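Local coordinates for protein ALKF (Bacillus cereus, PDB 3ZBO) that is of unconfirmed function but has affinity for branched DNA, probably including Holliday junctions, and is related to the HEAT-like repeat DNA glycosylases, at residues A115-D120 with C137-L141; P36-V40 with T65-D69; E171-S175 with V205-R209. All blocks are in the same frame, centred on the assembly; numbering follows the deposited sequence.

Contact 1: A115-D120 with C137-L141; sequences AQDVAD and CYCWL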
# COMPACT_ATOMS: atom_id res chain seq x y z
N ALA A 115 -12.57 -3.51 4.33
CA ALA A 115 -11.28 -3.73 3.67
C ALA A 115 -11.23 -4.99 2.84
O ALA A 115 -10.87 -4.96 1.63
CB ALA A 115 -10.15 -3.70 4.70
N GLN A 116 -11.57 -6.16 3.42
CA GLN A 116 -11.43 -7.36 2.65
C GLN A 116 -12.43 -7.42 1.49
O GLN A 116 -12.08 -7.88 0.39
CB GLN A 116 -11.60 -8.66 3.51
CG GLN A 116 -10.45 -8.84 4.51
CD GLN A 116 -10.56 -10.17 5.24
OE1 GLN A 116 -10.76 -11.25 4.62
NE2 GLN A 116 -10.29 -10.06 6.57
N ASP A 117 -13.66 -6.92 1.69
CA ASP A 117 -14.63 -7.01 0.59
C ASP A 117 -14.15 -6.20 -0.63
O ASP A 117 -14.19 -6.65 -1.78
CB ASP A 117 -15.94 -6.48 1.08
CG ASP A 117 -16.65 -7.48 1.99
OD1 ASP A 117 -16.27 -8.71 2.00
OD2 ASP A 117 -17.58 -7.03 2.69
N VAL A 118 -13.67 -4.95 -0.38
CA VAL A 118 -13.22 -4.09 -1.44
C VAL A 118 -11.89 -4.62 -2.03
O VAL A 118 -11.75 -4.74 -3.25
CB VAL A 118 -13.03 -2.68 -0.96
CG1 VAL A 118 -12.45 -1.81 -2.12
CG2 VAL A 118 -14.38 -2.11 -0.50
N ALA A 119 -10.97 -5.02 -1.17
CA ALA A 119 -9.70 -5.56 -1.71
C ALA A 119 -9.89 -6.78 -2.56
O ALA A 119 -9.23 -6.97 -3.57
CB ALA A 119 -8.74 -5.90 -0.53
N ASP A 120 -10.79 -7.66 -2.14
CA ASP A 120 -11.12 -8.84 -2.98
C ASP A 120 -11.65 -8.49 -4.38
O ASP A 120 -11.22 -9.09 -5.42
CB ASP A 120 -12.12 -9.76 -2.30
CG ASP A 120 -11.58 -10.42 -1.04
OD1 ASP A 120 -10.32 -10.52 -0.86
OD2 ASP A 120 -12.42 -10.95 -0.28
N CYS A 137 -3.40 -3.99 0.38
CA CYS A 137 -4.29 -3.85 1.55
C CYS A 137 -4.21 -5.10 2.37
O CYS A 137 -4.16 -4.93 3.63
CB CYS A 137 -5.67 -3.66 0.96
SG CYS A 137 -6.92 -3.44 2.30
N TYR A 138 -4.18 -6.28 1.78
CA TYR A 138 -4.04 -7.48 2.62
C TYR A 138 -2.75 -7.45 3.43
O TYR A 138 -2.71 -7.91 4.58
CB TYR A 138 -4.14 -8.81 1.87
CG TYR A 138 -5.56 -9.27 1.76
CD1 TYR A 138 -6.37 -8.85 0.69
CD2 TYR A 138 -6.12 -10.05 2.78
CE1 TYR A 138 -7.71 -9.27 0.65
CE2 TYR A 138 -7.47 -10.50 2.68
CZ TYR A 138 -8.20 -10.09 1.66
OH TYR A 138 -9.51 -10.54 1.63
N CYS A 139 -1.65 -7.02 2.83
CA CYS A 139 -0.39 -6.94 3.62
C CYS A 139 -0.59 -6.02 4.81
O CYS A 139 -0.11 -6.37 5.91
CB CYS A 139 0.75 -6.39 2.78
SG CYS A 139 1.16 -7.39 1.37
N TRP A 140 -1.27 -4.86 4.66
CA TRP A 140 -1.43 -3.94 5.77
C TRP A 140 -2.39 -4.53 6.77
O TRP A 140 -2.16 -4.33 8.00
CB TRP A 140 -1.96 -2.56 5.29
CG TRP A 140 -1.15 -2.06 4.09
CD1 TRP A 140 -1.73 -1.38 3.03
CD2 TRP A 140 0.26 -2.18 3.77
NE1 TRP A 140 -0.77 -1.05 2.08
CE2 TRP A 140 0.42 -1.59 2.46
CE3 TRP A 140 1.39 -2.84 4.38
CZ2 TRP A 140 1.67 -1.49 1.84
CZ3 TRP A 140 2.58 -2.78 3.77
CH2 TRP A 140 2.75 -2.13 2.47
N LEU A 141 -3.43 -5.23 6.32
CA LEU A 141 -4.38 -5.85 7.29
C LEU A 141 -3.68 -6.93 8.10
O LEU A 141 -3.89 -7.03 9.35
CB LEU A 141 -5.50 -6.53 6.51
CG LEU A 141 -6.50 -5.61 5.87
CD1 LEU A 141 -7.37 -6.48 5.05
CD2 LEU A 141 -7.30 -4.84 6.91
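Tyr138 reaches from helix 128-144 to helix 115-124 and ends in a hydrogen bond from OH to Asp120 OD1, 2.6 Å long. It meets the oxygen on the syn side, 32° out of the carboxylate plane; the planes of ring and carboxylate are nearly parallel, with Asp120 OD1 near the ring plane at its edge. The methyl group of Ala119 packs obliquely on the same ring, its CB 3.7 Å from Tyr138 CE1. Gln116 crosses the tyrosine at about a right angle: its CG is 3.8 Å from Tyr138 CZ, and its amide is steeply tilted from the ring. Lys154 gathers the polar ends, forming a salt bridge with Asp120 OD2 and hydrogen bonds with Tyr138 OH and Gln116 OE1, a positive charge that would probably polarise the phenol O-H and help keep the carboxylate ionised.

The two short segments run antiparallel, at 156° with axes 10.4 Å apart, as consecutive helices commonly do in the HEAT-like, AlkD-related fold. Ala115 and Ala119, one turn apart, present small methyl groups to the other helix. Ala119 and Cys137 have the nearest CA atoms of the two segments, and their CB atoms are 4.1 Å apart. Ala115 CB fits between Cys137 SG and the forked end of Leu141, 3.8 Å from Leu141 CD2. In Cys137 the sulfur is anti to the backbone N (chi1 -179°), which carries SG toward both alanines. The other branch of Leu141, CD1, leans on Gln116 CG at 3.9 Å, and Phe150 touches both residues.

Contact 2: P36-V40 with T65-D69; sequences PVFGV and TGNYD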
# COMPACT_ATOMS: atom_id res chain seq x y z
N PRO A 36 1.67 17.91 -10.71
CA PRO A 36 2.31 18.62 -9.63
C PRO A 36 2.69 17.72 -8.49
O PRO A 36 1.91 16.82 -8.11
CB PRO A 36 1.20 19.60 -9.17
CG PRO A 36 -0.05 18.90 -9.44
CD PRO A 36 0.19 17.97 -10.66
N VAL A 37 3.87 18.00 -7.94
CA VAL A 37 4.39 17.22 -6.82
C VAL A 37 5.39 18.09 -6.11
O VAL A 37 6.19 18.81 -6.78
CB VAL A 37 4.95 15.83 -7.30
CG1 VAL A 37 6.04 16.02 -8.33
CG2 VAL A 37 5.51 15.05 -6.10
N PHE A 38 5.37 18.04 -4.78
CA PHE A 38 6.27 18.87 -4.05
C PHE A 38 7.46 18.11 -3.46
O PHE A 38 8.56 18.72 -3.28
CB PHE A 38 5.60 19.53 -2.86
CG PHE A 38 4.39 20.40 -3.17
CD1 PHE A 38 4.32 21.23 -4.28
CD2 PHE A 38 3.29 20.33 -2.31
CE1 PHE A 38 3.19 22.07 -4.50
CE2 PHE A 38 2.14 21.15 -2.53
CZ PHE A 38 2.12 22.00 -3.59
N GLY A 39 7.29 16.82 -3.12
CA GLY A 39 8.42 16.11 -2.54
C GLY A 39 8.48 16.32 -1.04
O GLY A 39 9.53 16.72 -0.44
N VAL A 40 7.44 15.90 -0.33
CA VAL A 40 7.41 16.06 1.14
C VAL A 40 7.75 14.77 1.86
O VAL A 40 7.09 13.76 1.66
CB VAL A 40 6.00 16.55 1.60
CG1 VAL A 40 5.93 16.70 3.13
CG2 VAL A 40 5.61 17.85 0.88
N THR A 65 -6.60 17.20 -5.94
CA THR A 65 -5.55 18.05 -6.55
C THR A 65 -4.79 17.30 -7.64
O THR A 65 -4.22 17.93 -8.55
CB THR A 65 -4.55 18.55 -5.55
OG1 THR A 65 -3.86 17.49 -4.97
CG2 THR A 65 -5.26 19.44 -4.50
N GLY A 66 -4.68 15.98 -7.47
CA GLY A 66 -3.74 15.23 -8.31
C GLY A 66 -2.28 15.50 -7.99
O GLY A 66 -1.42 15.00 -8.76
N ASN A 67 -1.99 16.12 -6.86
CA ASN A 67 -0.64 16.35 -6.38
C ASN A 67 -0.32 15.24 -5.39
O ASN A 67 -1.00 15.04 -4.37
CB ASN A 67 -0.58 17.74 -5.76
CG ASN A 67 0.76 18.03 -5.09
OD1 ASN A 67 1.35 17.19 -4.41
ND2 ASN A 67 1.24 19.26 -5.26
N TYR A 68 0.69 14.40 -5.74
CA TYR A 68 0.97 13.25 -4.94
C TYR A 68 1.08 13.55 -3.43
O TYR A 68 0.59 12.82 -2.56
CB TYR A 68 2.29 12.54 -5.40
CG TYR A 68 2.68 11.41 -4.46
CD1 TYR A 68 1.93 10.23 -4.36
CD2 TYR A 68 3.81 11.56 -3.58
CE1 TYR A 68 2.25 9.24 -3.46
CE2 TYR A 68 4.12 10.57 -2.69
CZ TYR A 68 3.37 9.37 -2.61
OH TYR A 68 3.63 8.38 -1.73
N ASP A 69 1.80 14.63 -3.08
CA ASP A 69 1.96 14.83 -1.63
C ASP A 69 0.67 15.20 -0.95
O ASP A 69 0.39 14.78 0.21
CB ASP A 69 2.97 15.95 -1.36
CG ASP A 69 4.36 15.59 -1.90
OD1 ASP A 69 5.03 14.80 -1.28
OD2 ASP A 69 4.69 16.10 -2.98
O HOH W 1 4.89 12.74 0.44
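The Phe38 ring carries the amide of Asn67 on one face: Asn67 ND2 stands 3.3 Å above the ring plane and over its centre, with the amide tilted 61° from the ring. Asp69 OD2 approaches the ring only obliquely. Having CG anti to the backbone N (chi1 174°), Asn67 sends its ND2 over Phe38 while OD1 turns back to its own helix, accepting a weak bond from Asp69 N. Leu16 and Glu17 of helix 9-19 also touch Phe38.

The carboxylate of Asp69 is gripped by three successive backbone amides. Phe38 N reaches Asp69 OD2 at 2.7 Å, nearly in line with the C-O bond, and Gly39 N reaches the same oxygen from above the carboxylate plane. Val40 N takes the second oxygen, Asp69 OD1, at 2.8 Å and 57° out of plane. A water donates to both Asp69 OD1 and Val40 O, bringing the bonds to this buried carboxylate to four and fixing its rotation; so many donors would probably favour the charged form. Positive phi at Gly39 lets the loop curl round the acid. Val37 CG2 wedges beside it, 3.4 Å from Asp69 OD2.

At the start of the loop segment, the ring of Pro36, which follows a cis peptide bond, rests on Asn67, with Pro36 CG 3.9 Å from Asn67 CB. Its carbonyl receives a CA-H...O contact, Asn67 CA to Pro36 O, 3.1 Å. Thr65 OG1, also hydrogen-bonded to Leu62 O, accepts from Asn67 N, closing an ST turn that leads through Gly66 into the N-cap Asn67, whose side chain caps the start of helix 68-77.

Contact 3: E171-S175 with V205-R209; sequences ERTKS and VEVKR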
# COMPACT_ATOMS: atom_id res chain seq x y z
N GLU A 171 3.17 -5.78 -13.81
CA GLU A 171 4.38 -5.49 -13.02
C GLU A 171 4.07 -5.04 -11.60
O GLU A 171 4.66 -5.55 -10.64
CB GLU A 171 5.35 -4.52 -13.65
CG GLU A 171 5.66 -4.89 -15.14
CD GLU A 171 6.28 -6.28 -15.31
OE1 GLU A 171 7.04 -6.74 -14.42
OE2 GLU A 171 6.07 -6.91 -16.41
N ARG A 172 3.22 -4.02 -11.45
CA ARG A 172 3.01 -3.57 -10.08
C ARG A 172 2.25 -4.56 -9.27
O ARG A 172 2.44 -4.63 -8.02
CB ARG A 172 2.26 -2.22 -10.04
CG ARG A 172 3.06 -1.08 -10.62
CD ARG A 172 4.55 -0.93 -10.29
NE ARG A 172 4.75 -1.15 -8.84
CZ ARG A 172 5.95 -1.01 -8.31
NH1 ARG A 172 7.01 -0.54 -9.07
NH2 ARG A 172 6.11 -1.38 -7.04
N THR A 173 1.43 -5.39 -9.88
CA THR A 173 0.70 -6.42 -9.17
C THR A 173 1.76 -7.39 -8.57
O THR A 173 1.58 -7.90 -7.44
CB THR A 173 -0.31 -7.13 -10.10
OG1 THR A 173 -1.04 -6.13 -10.81
CG2 THR A 173 -1.27 -7.93 -9.25
N LYS A 174 2.79 -7.74 -9.36
CA LYS A 174 3.80 -8.69 -8.93
C LYS A 174 4.44 -8.16 -7.61
O LYS A 174 4.70 -8.94 -6.69
CB LYS A 174 4.99 -8.72 -9.92
CG LYS A 174 4.68 -9.35 -11.23
CD LYS A 174 6.00 -9.33 -12.05
CE LYS A 174 5.78 -9.90 -13.42
NZ LYS A 174 7.07 -9.67 -14.22
N SER A 175 4.76 -6.85 -7.53
CA SER A 175 5.37 -6.30 -6.31
C SER A 175 4.45 -6.51 -5.15
O SER A 175 4.93 -6.94 -4.06
CB SER A 175 5.61 -4.80 -6.56
OG SER A 175 5.93 -4.17 -5.28
N VAL A 205 11.34 -12.67 -8.45
CA VAL A 205 10.23 -12.02 -9.18
C VAL A 205 10.79 -10.72 -9.73
O VAL A 205 11.40 -9.90 -8.98
CB VAL A 205 9.09 -11.68 -8.15
CG1 VAL A 205 8.04 -10.74 -8.81
CG2 VAL A 205 8.43 -13.04 -7.74
N GLU A 206 10.66 -10.57 -11.04
CA GLU A 206 11.26 -9.41 -11.73
C GLU A 206 10.16 -8.41 -12.04
O GLU A 206 9.25 -8.69 -12.83
CB GLU A 206 12.01 -9.85 -13.03
CG GLU A 206 12.48 -8.59 -13.74
CD GLU A 206 13.20 -8.88 -15.03
OE1 GLU A 206 13.34 -10.02 -15.48
OE2 GLU A 206 13.66 -7.86 -15.60
N VAL A 207 10.26 -7.27 -11.36
CA VAL A 207 9.34 -6.14 -11.58
C VAL A 207 10.01 -5.18 -12.59
O VAL A 207 10.98 -4.51 -12.28
CB VAL A 207 9.09 -5.38 -10.28
CG1 VAL A 207 8.08 -4.25 -10.50
CG2 VAL A 207 8.49 -6.34 -9.21
N LYS A 208 9.45 -5.22 -13.80
CA LYS A 208 9.94 -4.31 -14.87
C LYS A 208 9.39 -2.94 -14.64
O LYS A 208 8.27 -2.78 -14.16
CB LYS A 208 9.47 -4.88 -16.19
CG LYS A 208 10.14 -6.19 -16.45
CD LYS A 208 9.60 -6.81 -17.69
CE LYS A 208 10.13 -8.27 -17.73
NZ LYS A 208 9.38 -9.09 -18.76
N ARG A 209 10.25 -1.96 -14.89
CA ARG A 209 9.89 -0.55 -14.56
C ARG A 209 10.35 0.35 -15.71
O ARG A 209 11.42 0.15 -16.32
CB ARG A 209 10.60 -0.17 -13.27
CG ARG A 209 10.11 -1.06 -12.10
CD ARG A 209 10.69 -0.62 -10.79
NE ARG A 209 12.18 -0.78 -10.81
CZ ARG A 209 12.90 -0.58 -9.71
NH1 ARG A 209 12.24 -0.26 -8.59
NH2 ARG A 209 14.21 -0.72 -9.68
O HOH W 2 9.50 -0.13 -7.50
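Val205, near the start of strand 204-207, packs its CG1 against the aliphatic base of Lys174, 3.8 Å from Lys174 CB. Glu206 contributes its carbonyl, met nearly end-on by the ammonium of Lys174: NZ to Glu206 O is 2.8 Å. The same NZ makes a salt bridge with Glu171 OE1 one turn earlier in the helix, and a lysine chain extended beyond CG lets it reach both oxygens. Val207 turns its methyl groups to the helix, CG1 lying 3.7 Å from Glu171 O and also over one face of the Arg172 guanidinium. Next, Lys208 N donates to Glu171 OE1 at 2.9 Å, nearly straight (168°), from the face of the carboxylate opposite Lys174 NZ. Two donors thus hold one oxygen, and the bend at chi2 of Glu171 (-60°) folds the acid back beside the Lys208 chain. At Arg209, whose NH2 is held by Lys213 O, a water accepts from NH1 and from Arg172 NH1, lying at the edge of each guanidinium and bridging the two like charges. Helix 171-187 thereby docks its first turn on strand 204-207, which pairs with 215-218 in an antiparallel beta-hairpin appended to the HEAT-like helical fold.

From the N terminus, contact 2 comes first: the loop after helix 22-30 returns to the start of helix 68-77, enclosing helices 46-52 and 56-63. Contact 1 then closes a short loop between the neighbouring helices 115-124 and 128-144. Contact 3 follows, joining the start of helix 171-187 to strand 204-207, with helix 192-202 in the intervening chain. The three are strictly in series; none encloses or crosses another. Contacts 1 and 2 lie on opposite sides of the chain's centre, their own centres 25 Å apart. Contacts 1 and 3 are nearer, with centres 19 Å apart, and helix 171-187 links them, since its Phe180 touches Tyr138 of contact 1.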